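Local coordinates for F420-reducing hydrogenase, subunit beta (Methanothermobacter marburgensis, PDB 4OMF), which probably reduces coenzyme F420 at its bound FAD, using electrons that the hydrogenase takes from hydrogen, at residues C[37-48]-C[60-71]; C[95-106]-C[125-134]. One frame throughout, in Å; residues are numbered along the deposited sequence.

Contact 1 and contact 2 share one mixed sheet, in which strands 44-51 and 97-101 run side by side; just ahead of these strands, Glu-43 N probably bonds to Lys-96 O, joining the two contacts. Both are largely buried. Contact 1, about 15 Å from the centre of the chain, is an antiparallel hairpin with a helix folded over it, while contact 2, about 9 Å from that centre, pairs parallel strands. Both touch FAD, but differently. Segments 37-48 and 60-71 meet its adenosine end with backbone and small apolar groups; segments 95-106 and 125-134 reach both the adenosine ribose and the flavin and also supply two cysteines to the iron-sulfur cluster.

Contact 1 of 2, residues C[37-48]-C[60-71]; sequences LDEGIIEGAVVA and MVAMSSDELKAA. With FAD (flavin-adenine dinucleotide), chain R.
Ala-48 and Ala-71 meet beside the adenine of FAD, Ala-71 CB lying 3.6 Å from Ala-48 O. Ala-48 CB sits over one face of the adenine, 3.4 Å from FAD C4A; on the opposite face the flavin's own methyl, FAD C8M, comes within 3.5 Å of FAD C5A. Ala-48 belongs to the hairpin of strands 44-51 and 56-62, with 56-62 outermost within the chain in the mixed sheet. Paired backbone bonds join Ala-45 to Ala-62 and Val-47 to Met-60. One face of the hairpin holds Val-46 and Val-61, which touch through their CG2 methyls beneath Leu-85 and Ala-88 of helix 85-89. The other face, with Ala-45, Val-47, Met-60 and Ala-62, is covered by helix 65-70 and the residue after it.

Val-47 carries most of that second face. With chi1 at -67°, CG2 lies between the backbone N and carbonyl carbon, a crowded position, and presses on Ala-71 CB at 3.5 Å, tighter than usual for two carbons. Met-60 CG is likewise set between its backbone N and carbonyl carbon, and the bend at chi2 brings SD alongside the same methyl at 3.6 Å. Val-47 CG1 turns to Leu-68 CD2, the two side chains crossing at about a right angle. Farther back, Leu-37 CD2 rests on the turn into the helix, 3.6 Å from Ser-64 C.

That turn is a capping box: Ser-64 OG accepts from Glu-67 N, and Glu-67 OE1 takes Ser-64 N weakly in return. OE1 has a stronger donor in Met-63 N, almost dead straight at 2.6 Å. Gly-44 leaves room for Met-63 here; a CB would be tight against Met-63 CG and Ala-62 O.

At the far end, Ala-48 N donates to the ribose hydroxyl oxygen FAD O2B at 2.8 Å.

Contact 2 of 2, residues C[95-106]-C[125-134]; sequences EKLGTVAIPCQT and KIKLLVGIYC. With FAD (flavin-adenine dinucleotide), chain R; SF4 (iron/sulfur cluster), chain N; KEN (N,N-dimethylmethanamine), chain P.
At the iron-sulfur site, Pro-103 CD packs against Cys-134 CB at 3.5 Å; the next residue, Cys-104, binds iron FE1 through SG, and Cys-134 SG binds iron FE4. Cys-192 and Cys-195, also in this pocket, probably hold the remaining irons. Ile-102 CD1 lies 3.7 Å from cluster sulfur S2. Pro-103 CD also sits 3.2 Å from Ile-132 O, a buried oxygen with no hydrogen-bonding partner in the model.

Ile-132 works both ways. Its chi1 of 51° sets CG1 between the backbone N and carbonyl carbon, where it meets Ile-102 CG2 at 3.7 Å; CG2 instead meets Val-100 CG2, and CD1 points to FAD O3' at 3.8 Å. Cutting Ile-132 back to an alanine is likely to open a gap between Val-100, Ile-102 and the flavin's ribityl chain, leaving that chain freer to shift.

These residues end the two parallel strands of a beta-alpha-beta unit, 97-101 and 126-132, joined by helix 103-114. Thr-99 and Ala-101 each use both N and O toward strand 126-132. At the start a beta bulge slips the register: Leu-97 O takes Lys-127 N at 2.8 Å and, weakly, Leu-128 N. On the helix side, Leu-129 CD2 touches Ala-101 CB and Thr-106. Ahead of the bulge, Glu-95 OE1 makes a salt bridge to a basic side chain of another protein's chain.

Contact 1 of 2, residues C[37-48]-C[60-71]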
loop_
_atom_site.group_PDB
_atom_site.type_symbol
_atom_site.label_atom_id
_atom_site.label_comp_id
_atom_site.label_asym_id
_atom_site.label_seq_id
_atom_site.Cartn_x
_atom_site.Cartn_y
_atom_site.Cartn_z
ATOM N N LEU C 37 36.788 7.129 18.219
ATOM C CA LEU C 37 36.226 8.489 18.213
ATOM C C LEU C 37 37.275 9.523 18.646
ATOM O O LEU C 37 37.499 10.528 17.955
ATOM C CB LEU C 37 34.996 8.548 19.118
ATOM C CG LEU C 37 34.229 9.869 19.175
ATOM C CD1 LEU C 37 33.657 10.224 17.804
ATOM C CD2 LEU C 37 33.123 9.791 20.216
ATOM N N ASP C 38 37.943 9.267 19.771
ATOM C CA ASP C 38 38.954 10.191 20.273
ATOM C C ASP C 38 40.127 10.354 19.315
ATOM O O ASP C 38 40.721 11.427 19.249
ATOM C CB ASP C 38 39.482 9.730 21.635
ATOM C CG ASP C 38 40.495 10.690 22.226
ATOM O OD1 ASP C 38 40.104 11.813 22.617
ATOM O OD2 ASP C 38 41.686 10.314 22.316
ATOM N N GLU C 39 40.471 9.293 18.590
ATOM C CA GLU C 39 41.583 9.361 17.641
ATOM C C GLU C 39 41.191 9.942 16.277
ATOM O O GLU C 39 42.056 10.185 15.430
ATOM C CB GLU C 39 42.189 7.977 17.442
ATOM C CG GLU C 39 42.978 7.507 18.640
ATOM C CD GLU C 39 44.218 8.340 18.885
ATOM O OE1 GLU C 39 44.976 8.565 17.913
ATOM O OE2 GLU C 39 44.425 8.769 20.047
ATOM N N GLY C 40 39.899 10.158 16.059
ATOM C CA GLY C 40 39.429 10.600 14.759
ATOM C C GLY C 40 39.364 9.509 13.697
ATOM O O GLY C 40 39.221 9.796 12.507
ATOM N N ILE C 41 39.470 8.251 14.112
ATOM C CA ILE C 41 39.279 7.143 13.182
ATOM C C ILE C 41 37.813 7.075 12.768
ATOM O O ILE C 41 37.487 6.765 11.617
ATOM C CB ILE C 41 39.741 5.816 13.803
ATOM C CG1 ILE C 41 41.260 5.835 13.986
ATOM C CG2 ILE C 41 39.353 4.644 12.926
ATOM C CD1 ILE C 41 41.757 4.769 14.928
ATOM N N ILE C 42 36.931 7.405 13.706
ATOM C CA ILE C 42 35.527 7.606 13.393
ATOM C C ILE C 42 35.079 8.948 13.934
ATOM O O ILE C 42 35.748 9.531 14.808
ATOM C CB ILE C 42 34.618 6.485 13.970
ATOM C CG1 ILE C 42 34.673 6.446 15.508
ATOM C CG2 ILE C 42 34.974 5.127 13.331
ATOM C CD1 ILE C 42 33.860 5.286 16.131
ATOM N N GLU C 43 33.950 9.437 13.419
ATOM C CA GLU C 43 33.390 10.727 13.850
ATOM C C GLU C 43 32.089 10.520 14.629
ATOM O O GLU C 43 31.528 11.463 15.218
ATOM C CB GLU C 43 33.142 11.635 12.636
ATOM C CG GLU C 43 34.429 11.975 11.891
ATOM C CD GLU C 43 34.206 12.583 10.513
ATOM O OE1 GLU C 43 33.119 12.396 9.923
ATOM O OE2 GLU C 43 35.139 13.257 10.022
ATOM N N GLY C 44 31.619 9.278 14.628
ATOM C CA GLY C 44 30.410 8.920 15.343
ATOM C C GLY C 44 30.207 7.425 15.217
ATOM O O GLY C 44 30.896 6.759 14.422
ATOM N N ALA C 45 29.276 6.884 15.994
ATOM C CA ALA C 45 28.950 5.473 15.860
ATOM C C ALA C 45 27.480 5.213 16.120
ATOM O O ALA C 45 26.882 5.860 16.961
ATOM C CB ALA C 45 29.809 4.630 16.822
ATOM N N VAL C 46 26.908 4.249 15.414
ATOM C CA VAL C 46 25.519 3.867 15.678
ATOM C C VAL C 46 25.552 2.791 16.760
ATOM O O VAL C 46 26.326 1.828 16.654
ATOM C CB VAL C 46 24.792 3.343 14.404
ATOM C CG1 VAL C 46 23.431 2.750 14.792
ATOM C CG2 VAL C 46 24.597 4.482 13.390
ATOM N N VAL C 47 24.772 3.007 17.825
ATOM C CA VAL C 47 24.704 2.107 18.969
ATOM C C VAL C 47 23.263 1.910 19.440
ATOM O O VAL C 47 22.378 2.669 19.060
ATOM C CB VAL C 47 25.527 2.629 20.158
ATOM C CG1 VAL C 47 27.033 2.624 19.822
ATOM C CG2 VAL C 47 25.055 4.015 20.551
ATOM N N ALA C 48 23.046 0.907 20.286
ATOM C CA ALA C 48 21.728 0.674 20.871
ATOM C C ALA C 48 21.543 1.491 22.140
ATOM O O ALA C 48 21.915 1.038 23.217
ATOM C CB ALA C 48 21.529 -0.818 21.169
ATOM N N MET C 60 20.761 4.785 17.837
ATOM C CA MET C 60 21.024 6.219 17.886
ATOM C C MET C 60 22.465 6.475 17.438
ATOM O O MET C 60 23.314 5.577 17.503
ATOM C CB MET C 60 20.776 6.764 19.294
ATOM C CG MET C 60 21.736 6.222 20.362
ATOM S SD MET C 60 23.274 7.163 20.491
ATOM C CE MET C 60 22.655 8.807 20.844
ATOM N N VAL C 61 22.735 7.692 16.978
ATOM C CA VAL C 61 24.077 8.037 16.496
ATOM C C VAL C 61 24.835 8.732 17.616
ATOM O O VAL C 61 24.478 9.834 18.005
ATOM C CB VAL C 61 24.021 8.970 15.251
ATOM C CG1 VAL C 61 25.418 9.323 14.759
ATOM C CG2 VAL C 61 23.190 8.334 14.139
ATOM N N ALA C 62 25.854 8.078 18.161
ATOM C CA ALA C 62 26.609 8.656 19.267
ATOM C C ALA C 62 27.784 9.416 18.707
ATOM O O ALA C 62 28.502 8.885 17.863
ATOM C CB ALA C 62 27.095 7.552 20.250
ATOM N N MET C 63 28.003 10.635 19.186
ATOM C CA MET C 63 29.104 11.453 18.690
ATOM C C MET C 63 29.990 11.960 19.833
ATOM O O MET C 63 30.819 12.855 19.643
ATOM C CB MET C 63 28.555 12.611 17.854
ATOM C CG MET C 63 27.958 12.103 16.564
ATOM S SD MET C 63 27.427 13.336 15.372
ATOM C CE MET C 63 28.947 14.221 14.946
ATOM N N SER C 64 29.810 11.373 21.018
ATOM C CA SER C 64 30.669 11.646 22.173
ATOM C C SER C 64 30.881 10.371 22.998
ATOM O O SER C 64 30.116 9.409 22.874
ATOM C CB SER C 64 30.068 12.744 23.059
ATOM O OG SER C 64 28.900 12.269 23.716
ATOM N N SER C 65 31.921 10.369 23.828
ATOM C CA SER C 65 32.179 9.245 24.733
ATOM C C SER C 65 31.039 9.048 25.710
ATOM O O SER C 65 30.688 7.912 26.036
ATOM C CB SER C 65 33.476 9.469 25.505
ATOM O OG SER C 65 33.473 10.761 26.082
ATOM N N ASP C 66 30.477 10.158 26.199
ATOM C CA ASP C 66 29.314 10.088 27.088
ATOM C C ASP C 66 28.157 9.320 26.445
ATOM O O ASP C 66 27.516 8.499 27.102
ATOM C CB ASP C 66 28.838 11.488 27.485
ATOM C CG ASP C 66 29.648 12.087 28.626
ATOM O OD1 ASP C 66 30.536 11.395 29.180
ATOM O OD2 ASP C 66 29.379 13.255 28.977
ATOM N N GLU C 67 27.890 9.577 25.163
ATOM C CA GLU C 67 26.790 8.905 24.491
ATOM C C GLU C 67 27.094 7.426 24.253
ATOM O O GLU C 67 26.189 6.572 24.310
ATOM C CB GLU C 67 26.462 9.595 23.162
ATOM C CG GLU C 67 25.726 10.902 23.327
ATOM C CD GLU C 67 25.596 11.674 22.012
ATOM O OE1 GLU C 67 26.497 11.558 21.154
ATOM O OE2 GLU C 67 24.595 12.404 21.851
ATOM N N LEU C 68 28.362 7.123 23.989
ATOM C CA LEU C 68 28.781 5.721 23.842
ATOM C C LEU C 68 28.583 4.993 25.163
ATOM O O LEU C 68 28.082 3.868 25.206
ATOM C CB LEU C 68 30.240 5.634 23.410
ATOM C CG LEU C 68 30.513 6.083 21.977
ATOM C CD1 LEU C 68 32.033 6.145 21.681
ATOM C CD2 LEU C 68 29.805 5.158 21.008
ATOM N N LYS C 69 29.019 5.632 26.234
ATOM C CA LYS C 69 28.896 5.053 27.567
ATOM C C LYS C 69 27.426 4.846 27.943
ATOM O O LYS C 69 27.075 3.856 28.582
ATOM C CB LYS C 69 29.575 5.946 28.599
ATOM C CG LYS C 69 31.082 5.849 28.565
ATOM C CD LYS C 69 31.708 6.732 29.619
ATOM C CE LYS C 69 33.207 6.859 29.411
ATOM N NZ LYS C 69 33.776 7.931 30.287
ATOM N N ALA C 70 26.565 5.779 27.548
ATOM C CA ALA C 70 25.130 5.642 27.861
ATOM C C ALA C 70 24.476 4.446 27.157
ATOM O O ALA C 70 23.383 3.998 27.556
ATOM C CB ALA C 70 24.380 6.927 27.504
ATOM N N ALA C 71 25.139 3.924 26.124
ATOM C CA ALA C 71 24.620 2.793 25.362
ATOM C C ALA C 71 25.206 1.442 25.834
ATOM O O ALA C 71 24.787 0.377 25.367
ATOM C CB ALA C 71 24.902 2.984 23.874
HETATM P PA FAD R . 29.677 -2.738 26.191
HETATM O O1A FAD R . 28.773 -3.197 27.305
HETATM O O2A FAD R . 30.803 -1.767 26.392
HETATM O O5B FAD R . 28.745 -2.136 25.048
HETATM C C5B FAD R . 27.707 -3.005 24.574
HETATM C C4B FAD R . 27.327 -2.540 23.167
HETATM O O4B FAD R . 26.335 -3.420 22.636
HETATM C C3B FAD R . 26.728 -1.140 23.220
HETATM O O3B FAD R . 27.327 -0.272 22.245
HETATM C C2B FAD R . 25.266 -1.376 22.869
HETATM O O2B FAD R . 24.740 -0.275 22.112
HETATM C C1B FAD R . 25.294 -2.654 22.052
HETATM N N9A FAD R . 24.009 -3.364 22.178
HETATM C C8A FAD R . 23.409 -3.706 23.333
HETATM N N7A FAD R . 22.249 -4.361 23.092
HETATM C C5A FAD R . 22.118 -4.436 21.738
HETATM C C6A FAD R . 21.107 -4.982 20.804
HETATM N N6A FAD R . 19.976 -5.583 21.258
HETATM N N1A FAD R . 21.361 -4.860 19.491
HETATM C C2A FAD R . 22.458 -4.235 19.013
HETATM N N3A FAD R . 23.419 -3.699 19.801
HETATM C C4A FAD R . 23.285 -3.780 21.149
HETATM N N1 FAD R . 27.629 -12.707 23.899
HETATM C C2 FAD R . 28.112 -14.009 23.806
HETATM O O2 FAD R . 29.241 -14.266 24.270
HETATM N N3 FAD R . 27.306 -14.990 23.244
HETATM C C4 FAD R . 26.062 -14.681 22.733
HETATM O O4 FAD R . 25.385 -15.588 22.199
HETATM C C4X FAD R . 25.350 -13.613 23.398
HETATM N N5 FAD R . 23.967 -13.376 22.910
HETATM C C5X FAD R . 23.744 -11.979 22.517
HETATM C C6 FAD R . 22.468 -11.715 21.991
HETATM C C7 FAD R . 22.058 -10.393 21.784
HETATM C C7M FAD R . 20.682 -10.098 21.202
HETATM C C8 FAD R . 22.933 -9.364 22.126
HETATM C C8M FAD R . 22.607 -7.893 21.955
HETATM C C9 FAD R . 24.211 -9.621 22.669
HETATM C C9A FAD R . 24.590 -10.937 22.956
HETATM N N10 FAD R . 25.908 -11.212 23.406
HETATM C C10 FAD R . 26.275 -12.497 23.762
HETATM C "C1'" FAD R . 26.976 -10.196 23.467
HETATM C "C2'" FAD R . 27.142 -9.546 24.815
HETATM O "O2'" FAD R . 26.083 -9.680 25.648
HETATM C "C3'" FAD R . 27.731 -8.334 24.746
HETATM O "O3'" FAD R . 26.931 -7.368 24.233
HETATM C "C4'" FAD R . 29.164 -8.295 24.243
HETATM O "O4'" FAD R . 30.016 -9.207 24.968
HETATM C "C5'" FAD R . 29.728 -6.872 24.305
HETATM O "O5'" FAD R . 30.050 -6.542 25.648
HETATM P P FAD R . 31.039 -5.331 25.989
HETATM O O1P FAD R . 32.269 -5.520 25.128
HETATM O O2P FAD R . 31.222 -5.234 27.475
HETATM O O3P FAD R . 30.231 -4.045 25.404
#

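Contact 2 of 2, residues C[95-106]-C[125-134]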
loop_
_atom_site.group_PDB
_atom_site.type_symbol
_atom_site.label_atom_id
_atom_site.label_comp_id
_atom_site.label_asym_id
_atom_site.label_seq_id
_atom_site.Cartn_x
_atom_site.Cartn_y
_atom_site.Cartn_z
ATOM N N GLU C 95 31.588 11.169 7.927
ATOM C CA GLU C 95 32.231 10.522 6.781
ATOM C C GLU C 95 33.091 9.330 7.191
ATOM O O GLU C 95 33.578 8.582 6.334
ATOM C CB GLU C 95 33.071 11.532 5.995
ATOM C CG GLU C 95 32.151 12.471 5.200
ATOM C CD GLU C 95 32.897 13.553 4.425
ATOM O OE1 GLU C 95 34.065 13.857 4.767
ATOM O OE2 GLU C 95 32.283 14.112 3.483
ATOM N N LYS C 96 33.258 9.167 8.498
ATOM C CA LYS C 96 33.985 8.029 9.090
ATOM C C LYS C 96 33.133 7.411 10.186
ATOM O O LYS C 96 33.078 7.925 11.299
ATOM C CB LYS C 96 35.325 8.472 9.676
ATOM C CG LYS C 96 36.376 8.945 8.655
ATOM C CD LYS C 96 37.453 9.805 9.368
ATOM C CE LYS C 96 38.779 9.794 8.636
ATOM N NZ LYS C 96 38.612 10.192 7.210
ATOM N N LEU C 97 32.465 6.312 9.866
ATOM C CA LEU C 97 31.428 5.800 10.734
ATOM C C LEU C 97 31.822 4.497 11.424
ATOM O O LEU C 97 32.420 3.609 10.805
ATOM C CB LEU C 97 30.143 5.583 9.921
ATOM C CG LEU C 97 28.882 5.170 10.692
ATOM C CD1 LEU C 97 28.557 6.206 11.752
ATOM C CD2 LEU C 97 27.709 4.989 9.727
ATOM N N GLY C 98 31.447 4.370 12.692
ATOM C CA GLY C 98 31.563 3.108 13.403
ATOM C C GLY C 98 30.187 2.539 13.717
ATOM O O GLY C 98 29.183 3.259 13.684
ATOM N N THR C 99 30.117 1.241 14.024
ATOM C CA THR C 99 28.857 0.718 14.540
ATOM C C THR C 99 29.101 -0.576 15.284
ATOM O O THR C 99 30.158 -1.195 15.145
ATOM C CB THR C 99 27.812 0.475 13.410
ATOM O OG1 THR C 99 26.534 0.191 14.005
ATOM C CG2 THR C 99 28.242 -0.684 12.513
ATOM N N VAL C 100 28.126 -0.968 16.087
ATOM C CA VAL C 100 28.144 -2.277 16.712
ATOM C C VAL C 100 26.967 -3.053 16.137
ATOM O O VAL C 100 25.897 -2.469 15.882
ATOM C CB VAL C 100 28.056 -2.177 18.253
ATOM C CG1 VAL C 100 26.856 -1.346 18.668
ATOM C CG2 VAL C 100 28.037 -3.586 18.903
ATOM N N ALA C 101 27.179 -4.350 15.899
ATOM C CA ALA C 101 26.178 -5.170 15.215
ATOM C C ALA C 101 26.259 -6.632 15.652
ATOM O O ALA C 101 27.339 -7.169 15.779
ATOM C CB ALA C 101 26.371 -5.066 13.691
ATOM N N ILE C 102 25.112 -7.258 15.873
ATOM C CA ILE C 102 25.040 -8.713 16.007
ATOM C C ILE C 102 25.234 -9.330 14.599
ATOM O O ILE C 102 25.244 -8.604 13.610
ATOM C CB ILE C 102 23.709 -9.133 16.666
ATOM C CG1 ILE C 102 22.504 -8.551 15.913
ATOM C CG2 ILE C 102 23.696 -8.683 18.144
ATOM C CD1 ILE C 102 21.141 -9.048 16.457
ATOM N N PRO C 103 25.443 -10.653 14.506
ATOM C CA PRO C 103 25.830 -11.192 13.187
ATOM C C PRO C 103 24.844 -10.895 12.038
ATOM O O PRO C 103 25.307 -10.536 10.959
ATOM C CB PRO C 103 25.942 -12.695 13.445
ATOM C CG PRO C 103 26.451 -12.759 14.899
ATOM C CD PRO C 103 25.664 -11.635 15.593
ATOM N N CYS C 104 23.534 -11.004 12.250
ATOM C CA CYS C 104 22.613 -10.781 11.129
ATOM C C CYS C 104 22.646 -9.319 10.673
ATOM O O CYS C 104 22.485 -9.033 9.489
ATOM C CB CYS C 104 21.183 -11.192 11.491
ATOM S SG CYS C 104 20.539 -10.370 12.962
ATOM N N GLN C 105 22.852 -8.393 11.603
ATOM C CA GLN C 105 23.001 -6.993 11.214
ATOM C C GLN C 105 24.291 -6.793 10.446
ATOM O O GLN C 105 24.315 -6.047 9.462
ATOM C CB GLN C 105 22.957 -6.077 12.430
ATOM C CG GLN C 105 21.542 -5.955 13.013
ATOM C CD GLN C 105 21.531 -5.293 14.371
ATOM O OE1 GLN C 105 22.576 -4.866 14.885
ATOM N NE2 GLN C 105 20.363 -5.252 14.990
ATOM N N THR C 106 25.361 -7.459 10.873
ATOM C CA THR C 106 26.621 -7.398 10.152
ATOM C C THR C 106 26.401 -7.866 8.706
ATOM O O THR C 106 26.984 -7.332 7.782
ATOM C CB THR C 106 27.691 -8.245 10.872
ATOM O OG1 THR C 106 27.871 -7.735 12.201
ATOM C CG2 THR C 106 29.019 -8.199 10.157
ATOM N N LYS C 125 32.103 4.714 3.835
ATOM C CA LYS C 125 32.207 5.513 5.058
ATOM C C LYS C 125 32.265 4.686 6.327
ATOM O O LYS C 125 32.592 5.213 7.389
ATOM C CB LYS C 125 31.030 6.497 5.124
ATOM C CG LYS C 125 31.208 7.595 4.073
ATOM C CD LYS C 125 29.974 8.442 3.886
ATOM C CE LYS C 125 30.136 9.384 2.674
ATOM N NZ LYS C 125 28.889 10.193 2.502
ATOM N N ILE C 126 31.934 3.406 6.231
ATOM C CA ILE C 126 32.018 2.542 7.395
ATOM C C ILE C 126 33.490 2.186 7.636
ATOM O O ILE C 126 34.129 1.554 6.788
ATOM C CB ILE C 126 31.158 1.290 7.208
ATOM C CG1 ILE C 126 29.707 1.713 6.969
ATOM C CG2 ILE C 126 31.273 0.365 8.422
ATOM C CD1 ILE C 126 28.765 0.578 6.849
ATOM N N LYS C 127 34.042 2.638 8.758
ATOM C CA LYS C 127 35.471 2.446 9.025
ATOM C C LYS C 127 35.741 1.400 10.117
ATOM O O LYS C 127 36.834 0.848 10.209
ATOM C CB LYS C 127 36.135 3.765 9.423
ATOM C CG LYS C 127 35.975 4.876 8.380
ATOM C CD LYS C 127 36.583 4.495 7.028
ATOM C CE LYS C 127 36.331 5.589 5.975
ATOM N NZ LYS C 127 36.857 5.165 4.647
ATOM N N LEU C 128 34.746 1.144 10.954
ATOM C CA LEU C 128 34.908 0.147 12.013
ATOM C C LEU C 128 33.588 -0.521 12.315
ATOM O O LEU C 128 32.641 0.120 12.787
ATOM C CB LEU C 128 35.458 0.786 13.276
ATOM C CG LEU C 128 35.571 -0.082 14.530
ATOM C CD1 LEU C 128 36.554 -1.211 14.317
ATOM C CD2 LEU C 128 35.988 0.788 15.671
ATOM N N LEU C 129 33.522 -1.809 12.037
ATOM C CA LEU C 129 32.313 -2.573 12.316
ATOM C C LEU C 129 32.633 -3.559 13.424
ATOM O O LEU C 129 33.313 -4.549 13.188
ATOM C CB LEU C 129 31.818 -3.285 11.050
ATOM C CG LEU C 129 30.375 -3.803 10.924
ATOM C CD1 LEU C 129 30.191 -4.545 9.595
ATOM C CD2 LEU C 129 29.982 -4.707 12.071
ATOM N N VAL C 130 32.148 -3.287 14.638
ATOM C CA VAL C 130 32.403 -4.198 15.755
ATOM C C VAL C 130 31.251 -5.194 15.857
ATOM O O VAL C 130 30.112 -4.804 16.027
ATOM C CB VAL C 130 32.571 -3.455 17.117
ATOM C CG1 VAL C 130 32.983 -4.448 18.212
ATOM C CG2 VAL C 130 33.627 -2.339 17.008
ATOM N N GLY C 131 31.551 -6.480 15.769
ATOM C CA GLY C 131 30.503 -7.483 15.848
ATOM C C GLY C 131 30.409 -8.021 17.261
ATOM O O GLY C 131 31.428 -8.118 17.940
ATOM N N ILE C 132 29.204 -8.340 17.722
ATOM C CA ILE C 132 29.082 -9.010 19.017
ATOM C C ILE C 132 28.423 -10.368 18.814
ATOM O O ILE C 132 27.621 -10.531 17.902
ATOM C CB ILE C 132 28.314 -8.162 20.051
ATOM C CG1 ILE C 132 26.977 -7.666 19.499
ATOM C CG2 ILE C 132 29.171 -6.956 20.489
ATOM C CD1 ILE C 132 26.166 -6.854 20.528
ATOM N N TYR C 133 28.804 -11.344 19.642
ATOM C CA TYR C 133 28.326 -12.723 19.478
ATOM C C TYR C 133 26.837 -12.800 19.778
ATOM O O TYR C 133 26.333 -12.079 20.635
ATOM C CB TYR C 133 29.056 -13.720 20.397
ATOM C CG TYR C 133 30.578 -13.739 20.358
ATOM C CD1 TYR C 133 31.301 -13.112 19.332
ATOM C CD2 TYR C 133 31.285 -14.377 21.369
ATOM C CE1 TYR C 133 32.704 -13.126 19.329
ATOM C CE2 TYR C 133 32.683 -14.397 21.371
ATOM C CZ TYR C 133 33.379 -13.771 20.353
ATOM O OH TYR C 133 34.757 -13.795 20.380
ATOM N N CYS C 134 26.138 -13.703 19.098
ATOM C CA CYS C 134 24.703 -13.844 19.313
ATOM C C CYS C 134 24.207 -15.260 19.048
ATOM O O CYS C 134 24.564 -15.853 18.033
ATOM C CB CYS C 134 23.946 -12.872 18.417
ATOM S SG CYS C 134 22.172 -12.885 18.730
HETATM P PA FAD R . 29.677 -2.738 26.191
HETATM O O1A FAD R . 28.773 -3.197 27.305
HETATM O O2A FAD R . 30.803 -1.767 26.392
HETATM O O5B FAD R . 28.745 -2.136 25.048
HETATM C C5B FAD R . 27.707 -3.005 24.574
HETATM C C4B FAD R . 27.327 -2.540 23.167
HETATM O O4B FAD R . 26.335 -3.420 22.636
HETATM C C3B FAD R . 26.728 -1.140 23.220
HETATM O O3B FAD R . 27.327 -0.272 22.245
HETATM C C2B FAD R . 25.266 -1.376 22.869
HETATM O O2B FAD R . 24.740 -0.275 22.112
HETATM C C1B FAD R . 25.294 -2.654 22.052
HETATM N N9A FAD R . 24.009 -3.364 22.178
HETATM C C8A FAD R . 23.409 -3.706 23.333
HETATM N N7A FAD R . 22.249 -4.361 23.092
HETATM C C5A FAD R . 22.118 -4.436 21.738
HETATM C C6A FAD R . 21.107 -4.982 20.804
HETATM N N6A FAD R . 19.976 -5.583 21.258
HETATM N N1A FAD R . 21.361 -4.860 19.491
HETATM C C2A FAD R . 22.458 -4.235 19.013
HETATM N N3A FAD R . 23.419 -3.699 19.801
HETATM C C4A FAD R . 23.285 -3.780 21.149
HETATM N N1 FAD R . 27.629 -12.707 23.899
HETATM C C2 FAD R . 28.112 -14.009 23.806
HETATM O O2 FAD R . 29.241 -14.266 24.270
HETATM N N3 FAD R . 27.306 -14.990 23.244
HETATM C C4 FAD R . 26.062 -14.681 22.733
HETATM O O4 FAD R . 25.385 -15.588 22.199
HETATM C C4X FAD R . 25.350 -13.613 23.398
HETATM N N5 FAD R . 23.967 -13.376 22.910
HETATM C C5X FAD R . 23.744 -11.979 22.517
HETATM C C6 FAD R . 22.468 -11.715 21.991
HETATM C C7 FAD R . 22.058 -10.393 21.784
HETATM C C7M FAD R . 20.682 -10.098 21.202
HETATM C C8 FAD R . 22.933 -9.364 22.126
HETATM C C8M FAD R . 22.607 -7.893 21.955
HETATM C C9 FAD R . 24.211 -9.621 22.669
HETATM C C9A FAD R . 24.590 -10.937 22.956
HETATM N N10 FAD R . 25.908 -11.212 23.406
HETATM C C10 FAD R . 26.275 -12.497 23.762
HETATM C "C1'" FAD R . 26.976 -10.196 23.467
HETATM C "C2'" FAD R . 27.142 -9.546 24.815
HETATM O "O2'" FAD R . 26.083 -9.680 25.648
HETATM C "C3'" FAD R . 27.731 -8.334 24.746
HETATM O "O3'" FAD R . 26.931 -7.368 24.233
HETATM C "C4'" FAD R . 29.164 -8.295 24.243
HETATM O "O4'" FAD R . 30.016 -9.207 24.968
HETATM C "C5'" FAD R . 29.728 -6.872 24.305
HETATM O "O5'" FAD R . 30.050 -6.542 25.648
HETATM P P FAD R . 31.039 -5.331 25.989
HETATM O O1P FAD R . 32.269 -5.520 25.128
HETATM O O2P FAD R . 31.222 -5.234 27.475
HETATM O O3P FAD R . 30.231 -4.045 25.404
HETATM FE FE1 SF4 N . 20.386 -12.304 14.354
HETATM FE FE2 SF4 N . 21.344 -14.769 14.207
HETATM FE FE3 SF4 N . 19.040 -14.350 15.489
HETATM FE FE4 SF4 N . 21.311 -13.443 16.614
HETATM S S1 SF4 N . 20.772 -15.671 16.240
HETATM S S2 SF4 N . 19.339 -12.243 16.362
HETATM S S3 SF4 N . 22.564 -12.939 14.797
HETATM S S4 SF4 N . 19.392 -14.063 13.240
HETATM C CA1 KEN P . 36.668 -2.897 6.885
HETATM C CB1 KEN P . 34.915 -1.766 5.485
HETATM C CC1 KEN P . 34.476 -2.122 7.884
HETATM N NE1 KEN P . 35.554 -1.853 6.853
HETATM O O HOH W 1 29.905 13.254 2.803
#